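Enoyl-CoA hydratase (Geobacillus kaustophilus, PDB 2PPY) probably catalyses the hydration of enoyl-CoA thioesters in the beta-oxidation of fatty acids. Local coordinates at the interface of chains A and B. Sequence-based numbering; all coordinates share one arbitrary frame. Chains: chain A/B, Enoyl-CoA hydratase.

The interface of chains A and B. Residues chain A 221, 225-226, 229, 233; chain B 221, 224-225, 229.
In both selenomethionines CG lies close beside the backbone N (chi1 -39° in A:Met225, -40° in B:Met225), opposite the carbonyl carbon, and the chain then runs extended, so each selenium is carried straight to the two-fold-symmetric interface. There the two side chains pass at a slant, with SE of A:Met225 3.5 Å from the terminal methyl CE of B:Met225 and 3.8 Å from its SE. Each methyl then passes on to the opposite helix 227-242: CE of B:Met225 lies 3.4 Å from the backbone O of A:Val229, and CE of A:Met225 reaches O and CB of B:Val229 in the same manner. Within its own chain, this second methyl also sits 3.4 Å above the ring plane of A:Tyr233, displaced toward the rim, which probably limits its movement.

A:Val229 runs antiparallel past B:Met225 and stands roughly perpendicular to B:Glu224. Its CG1, beside the backbone N (chi1 -72°), packs 3.6 Å from the backbone O of B:Asn221 and 3.7 Å from CB of B:Glu224, while CG2 faces CG of B:Met225. An alanine here would probably loosen this packing, since both branches touching B:Asn221, B:Glu224 and B:Met225 would be gone. No nitrogen or oxygen pair bridges this small patch, where the loop after helix 209-222 meets helix 227-242, so it probably coheres by van der Waals packing; the six-copy assembly fits the family's usual hexamers. At the margin, CD of the A:Pro226 ring rests 3.5 Å from the backbone O of B:Glu224.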
ATOM      1  N   ASN A 221       7.587  -4.825  10.841  1.00 14.66           N
ATOM      2  CA  ASN A 221       7.255  -3.537  10.242  1.00 14.30           C
ATOM      3  C   ASN A 221       7.457  -3.558   8.730  1.00 12.79           C
ATOM      4  O   ASN A 221       6.825  -2.797   8.002  1.00 15.30           O
ATOM      5  CB  ASN A 221       8.104  -2.432  10.879  1.00 15.06           C
ATOM      6  CG  ASN A 221       7.828  -2.274  12.370  1.00 21.16           C
ATOM      7  OD1 ASN A 221       6.742  -1.843  12.776  1.00 18.16           O
ATOM      8  ND2 ASN A 221       8.807  -2.630  13.193  1.00 19.67           N
HETATM    9  N   MSE A 225       5.099  -2.903   4.189  1.00 12.53           N
HETATM   10  CA  MSE A 225       5.612  -2.125   3.060  1.00 13.86           C
HETATM   11  C   MSE A 225       5.694  -2.899   1.745  1.00 12.55           C
HETATM   12  O   MSE A 225       5.701  -4.130   1.731  1.00 16.03           O
HETATM   13  CB  MSE A 225       7.025  -1.611   3.380  1.00 13.09           C
HETATM   14  CG  MSE A 225       7.255  -1.139   4.813  1.00 15.17           C
HETATM   15 SE   MSE A 225       9.158  -0.886   5.167  1.00 29.55          SE
HETATM   16  CE  MSE A 225       9.083  -0.118   6.939  1.00 16.28           C
ATOM     17  N   PRO A 226       5.730  -2.177   0.614  1.00 17.70           N
ATOM     18  CA  PRO A 226       5.834  -2.845  -0.688  1.00 15.17           C
ATOM     19  C   PRO A 226       7.227  -3.476  -0.692  1.00 15.02           C
ATOM     20  O   PRO A 226       8.152  -2.927  -0.090  1.00 12.55           O
ATOM     21  CB  PRO A 226       5.724  -1.687  -1.674  1.00 14.02           C
ATOM     22  CG  PRO A 226       4.801  -0.744  -0.959  1.00 14.57           C
ATOM     23  CD  PRO A 226       5.339  -0.763   0.447  1.00 13.31           C
ATOM     24  N   VAL A 229      10.621  -1.394  -1.385  1.00 17.00           N
ATOM     25  CA  VAL A 229      11.103  -0.468  -0.360  1.00 15.55           C
ATOM     26  C   VAL A 229      11.291  -1.177   0.976  1.00 16.52           C
ATOM     27  O   VAL A 229      12.018  -0.693   1.850  1.00 14.30           O
ATOM     28  CB  VAL A 229      10.159   0.749  -0.168  1.00 15.95           C
ATOM     29  CG1 VAL A 229      10.281   1.683  -1.368  1.00 21.86           C
ATOM     30  CG2 VAL A 229       8.723   0.287   0.014  1.00 13.57           C
ATOM     31  N   TYR A 233      14.292  -0.843   3.984  1.00 16.09           N
ATOM     32  CA  TYR A 233      14.161  -0.756   5.439  1.00 16.07           C
ATOM     33  C   TYR A 233      15.063  -1.822   6.060  1.00 16.03           C
ATOM     34  O   TYR A 233      15.742  -1.590   7.063  1.00 14.93           O
ATOM     35  CB  TYR A 233      12.694  -0.979   5.828  1.00 12.50           C
ATOM     36  CG  TYR A 233      12.407  -1.093   7.312  1.00 14.06           C
ATOM     37  CD1 TYR A 233      12.697  -0.046   8.192  1.00 20.42           C
ATOM     38  CD2 TYR A 233      11.802  -2.237   7.830  1.00 14.02           C
ATOM     39  CE1 TYR A 233      12.384  -0.139   9.551  1.00  9.21           C
ATOM     40  CE2 TYR A 233      11.488  -2.339   9.177  1.00 12.76           C
ATOM     41  CZ  TYR A 233      11.779  -1.290  10.031  1.00 16.95           C
ATOM     42  OH  TYR A 233      11.457  -1.405  11.364  1.00 18.01           O
TER
ATOM     43  N   ASN B 221      12.226   6.944  -0.489  1.00 14.82           N
ATOM     44  CA  ASN B 221      11.746   5.573  -0.351  1.00 15.06           C
ATOM     45  C   ASN B 221      10.606   5.494   0.649  1.00 14.91           C
ATOM     46  O   ASN B 221       9.680   4.697   0.482  1.00 15.97           O
ATOM     47  CB  ASN B 221      12.887   4.651   0.076  1.00 10.17           C
ATOM     48  CG  ASN B 221      13.986   4.575  -0.967  1.00 21.00           C
ATOM     49  OD1 ASN B 221      13.797   4.000  -2.036  1.00 19.20           O
ATOM     50  ND2 ASN B 221      15.137   5.168  -0.665  1.00 15.91           N
ATOM     51  N   GLU B 224       6.818   5.726  -0.301  1.00 18.98           N
ATOM     52  CA  GLU B 224       6.138   4.556  -0.851  1.00 16.74           C
ATOM     53  C   GLU B 224       5.527   3.694   0.257  1.00 17.42           C
ATOM     54  O   GLU B 224       4.849   2.708  -0.019  1.00 17.68           O
ATOM     55  CB  GLU B 224       7.127   3.692  -1.643  1.00 23.39           C
ATOM     56  CG  GLU B 224       7.841   4.416  -2.767  1.00 24.12           C
ATOM     57  CD  GLU B 224       6.876   5.015  -3.761  1.00 27.50           C
ATOM     58  OE1 GLU B 224       5.914   4.316  -4.154  1.00 33.43           O
ATOM     59  OE2 GLU B 224       7.081   6.182  -4.155  1.00 33.32           O
HETATM   60  N   MSE B 225       5.763   4.069   1.509  1.00 19.49           N
HETATM   61  CA  MSE B 225       5.267   3.291   2.639  1.00 15.43           C
HETATM   62  C   MSE B 225       4.105   3.926   3.401  1.00 12.76           C
HETATM   63  O   MSE B 225       3.922   5.142   3.379  1.00 21.34           O
HETATM   64  CB  MSE B 225       6.402   3.070   3.648  1.00 13.87           C
HETATM   65  CG  MSE B 225       7.765   2.762   3.061  1.00 17.73           C
HETATM   66 SE   MSE B 225       9.186   2.846   4.412  1.00 28.86          SE
HETATM   67  CE  MSE B 225      10.562   1.847   3.479  1.00 12.47           C
ATOM     68  N   VAL B 229       4.646   3.019   9.281  1.00 12.96           N
ATOM     69  CA  VAL B 229       5.912   2.296   9.163  1.00 15.90           C
ATOM     70  C   VAL B 229       6.965   3.136   8.435  1.00 13.59           C
ATOM     71  O   VAL B 229       8.163   2.884   8.555  1.00 15.95           O
ATOM     72  CB  VAL B 229       5.750   0.920   8.468  1.00 15.01           C
ATOM     73  CG1 VAL B 229       4.970  -0.026   9.387  1.00 13.43           C
ATOM     74  CG2 VAL B 229       5.055   1.072   7.137  1.00  9.70           C
TER